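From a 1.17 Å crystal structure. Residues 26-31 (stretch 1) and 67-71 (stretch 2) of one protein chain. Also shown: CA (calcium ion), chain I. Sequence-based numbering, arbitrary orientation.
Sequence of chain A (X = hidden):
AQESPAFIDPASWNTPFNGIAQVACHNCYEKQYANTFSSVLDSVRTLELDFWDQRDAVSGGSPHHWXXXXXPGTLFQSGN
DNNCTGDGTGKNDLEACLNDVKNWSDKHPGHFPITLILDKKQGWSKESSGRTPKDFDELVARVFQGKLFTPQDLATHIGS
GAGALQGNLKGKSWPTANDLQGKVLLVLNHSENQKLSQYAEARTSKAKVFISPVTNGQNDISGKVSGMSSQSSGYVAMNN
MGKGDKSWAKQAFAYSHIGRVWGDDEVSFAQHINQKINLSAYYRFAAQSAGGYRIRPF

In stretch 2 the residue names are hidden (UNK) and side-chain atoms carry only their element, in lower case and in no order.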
# COMPACT_ATOMS: atom_id res chain seq x y z
N HIS A 26 -1.54 4.74 -10.08
CA HIS A 26 -2.93 4.71 -9.71
C HIS A 26 -3.61 3.65 -10.59
O HIS A 26 -3.68 3.82 -11.82
CB HIS A 26 -3.59 6.07 -9.87
CG HIS A 26 -4.97 6.16 -9.29
ND1 HIS A 26 -5.62 7.36 -9.19
CD2 HIS A 26 -5.81 5.23 -8.78
CE1 HIS A 26 -6.82 7.16 -8.67
NE2 HIS A 26 -6.96 5.89 -8.42
N ASN A 27 -4.05 2.55 -9.99
CA ASN A 27 -4.76 1.51 -10.73
C ASN A 27 -3.96 0.93 -11.89
O ASN A 27 -4.52 0.56 -12.94
CB ASN A 27 -6.12 1.96 -11.21
CG ASN A 27 -7.12 2.13 -10.08
OD1 ASN A 27 -6.86 1.86 -8.92
ND2 ASN A 27 -8.22 2.66 -10.43
N CYS A 28 -2.65 0.75 -11.70
CA CYS A 28 -1.80 0.28 -12.80
C CYS A 28 -1.93 -1.16 -13.23
O CYS A 28 -1.25 -1.58 -14.15
CB CYS A 28 -0.34 0.60 -12.57
SG CYS A 28 0.34 -0.03 -11.04
N TYR A 29 -2.81 -1.90 -12.56
CA TYR A 29 -3.25 -3.20 -13.05
C TYR A 29 -4.15 -3.12 -14.28
O TYR A 29 -4.39 -4.13 -14.95
CB TYR A 29 -4.00 -3.94 -11.91
CG TYR A 29 -5.33 -3.32 -11.59
CD1 TYR A 29 -6.45 -3.65 -12.35
CD2 TYR A 29 -5.48 -2.33 -10.64
CE1 TYR A 29 -7.66 -3.00 -12.14
CE2 TYR A 29 -6.67 -1.69 -10.44
CZ TYR A 29 -7.77 -2.03 -11.21
OH TYR A 29 -8.97 -1.37 -11.07
N GLU A 30 -4.70 -1.96 -14.57
CA GLU A 30 -5.55 -1.80 -15.73
C GLU A 30 -4.72 -1.76 -17.01
O GLU A 30 -3.67 -1.11 -17.09
CB GLU A 30 -6.43 -0.55 -15.66
CG GLU A 30 -7.40 -0.54 -14.51
CD GLU A 30 -8.38 0.60 -14.59
OE1 GLU A 30 -9.08 0.66 -15.62
OE2 GLU A 30 -8.44 1.42 -13.67
N LYS A 31 -5.22 -2.48 -18.02
CA LYS A 31 -4.51 -2.61 -19.29
C LYS A 31 -4.19 -1.26 -19.91
O LYS A 31 -3.20 -1.10 -20.61
CB LYS A 31 -5.34 -3.49 -20.26
CG LYS A 31 -5.44 -4.95 -19.85
CD LYS A 31 -6.35 -5.73 -20.79
CE LYS A 31 -6.63 -7.12 -20.29
NZ LYS A 31 -7.40 -7.88 -21.29
N UNK A 67 -10.59 -11.73 -7.31
CA UNK A 67 -10.44 -11.24 -8.68
C UNK A 67 -9.78 -9.87 -8.67
O UNK A 67 -9.89 -9.14 -7.67
c UNK A 67 -13.24 -14.27 -10.81
c UNK A 67 -14.15 -13.97 -8.61
c UNK A 67 -12.57 -12.36 -9.48
c UNK A 67 -13.41 -12.81 -8.46
c UNK A 67 -14.07 -14.69 -9.80
c UNK A 67 -11.80 -11.09 -9.33
c UNK A 67 -12.51 -13.10 -10.65
N UNK A 68 -9.18 -9.48 -9.79
CA UNK A 68 -8.63 -8.13 -9.96
C UNK A 68 -9.25 -7.51 -11.20
O UNK A 68 -9.08 -8.01 -12.32
c UNK A 68 -6.52 -8.55 -8.68
c UNK A 68 -7.10 -8.13 -10.02
c UNK A 68 -6.55 -6.78 -10.45
N UNK A 69 -9.94 -6.39 -10.98
CA UNK A 69 -10.60 -5.60 -12.03
C UNK A 69 -11.02 -4.27 -11.44
O UNK A 69 -11.06 -4.12 -10.20
c UNK A 69 -12.96 -6.46 -11.59
n UNK A 69 -15.29 -7.21 -11.30
c UNK A 69 -15.41 -8.18 -10.41
n UNK A 69 -14.56 -9.20 -10.40
c UNK A 69 -14.18 -7.08 -12.25
c UNK A 69 -11.83 -6.32 -12.60
n UNK A 69 -16.40 -8.13 -9.49
N UNK A 70 -11.41 -3.35 -12.31
CA UNK A 70 -11.84 -2.05 -11.85
C UNK A 70 -13.33 -1.99 -11.49
O UNK A 70 -13.69 -1.50 -10.42
c UNK A 70 -11.26 1.14 -11.42
n UNK A 70 -11.87 2.37 -11.43
c UNK A 70 -11.52 -0.99 -12.89
n UNK A 70 -12.73 1.22 -12.99
c UNK A 70 -12.75 2.39 -12.40
c UNK A 70 -11.78 0.42 -12.43
N UNK A 71 -14.17 -2.46 -12.39
CA UNK A 71 -15.61 -2.27 -12.24
C UNK A 71 -16.31 -3.43 -11.57
O UNK A 71 -15.78 -4.52 -11.53
o UNK A 71 -15.15 -0.79 -15.36
n UNK A 71 -15.67 0.36 -13.52
c UNK A 71 -15.66 -0.74 -14.25
c UNK A 71 -16.22 -2.00 -13.60
CA CA I . -7.93 1.66 -6.77
O HOH W 1 -8.31 4.03 -6.64
O HOH W 2 -10.09 2.08 -7.78

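Position 67 carries seven side-chain carbons, one leading into a six-membered ring, with no heteroatom anywhere. That is Phe-67. Its chi1 is m, and it is buried but out of reach of stretch 1: its CB stays 9.5 Å from CE1 of Tyr-29.

Position 68 has three carbons, one carrying the other two: a branch directly at CB and nothing beyond. The CA-to-CB bond points toward stretch 1, where the nearest partner is the ring of Tyr-29. This is Val-68, in the t rotamer. Its CG1 lies 3.7 Å from CD1 of Tyr-29, an apolar contact between two buried side chains and approached obliquely to the ring.

Position 69 shows three carbons, a nitrogen, then a carbon bearing two more nitrogens, the signature of a guanidinium. Its CA-to-CB bond points away from stretch 1, and what it offers across the gap is backbone: the O of position 69 sits 3.6 Å from OH of Tyr-29. The chain is Arg-69. The side chain serves its own stretch, NE giving a weak hydrogen bond to the backbone O of position 71 at 2.7 Å, while other nitrogens of the group are satisfied elsewhere in the structure.

Position 70 has one carbon and then a five-membered ring of three carbons and two nitrogens, and the CA-to-CB bond points toward stretch 1. The CA of position 70 comes within 3.1 Å of Tyr-29 OH, and its CB within 3.2 Å of the same atom; a ring carbon of position 70 lies 3.6 Å from OE2 of Glu-30. This is His-70, chi1 t. The ring carbon is CD2, and OE2 of Glu-30 lies over one face of the imidazole, whereas Tyr-29 OH sits at the ring's edge.

Position 71 holds two carbons, the second carrying one oxygen and one nitrogen, a carboxamide: Asn-71. It is exposed, and its OD1 stays 6.2 Å from OE1 of Glu-30.

The contact works by packing, since no hydrogen bond crosses between the stretches. A type I turn from Asn-27 to Glu-30, closed by Glu-30 N to Asn-27 O at 3.0 Å, sets the bend from which Tyr-29 reaches across. Its p rotamer lays the ring beside Val-68 and carries the hydroxyl to the backbone of 69 and 70; that hydroxyl finds its hydrogen bond elsewhere in the structure. At the start of the same turn, the Asn-27 side chain is a ligand of the calcium ion. The rule is economical: one aromatic from a tight turn, with a valine beside its ring and a histidine at its tip, buries most of the shared surface.

Stretch 2 (67-71) FVRHN
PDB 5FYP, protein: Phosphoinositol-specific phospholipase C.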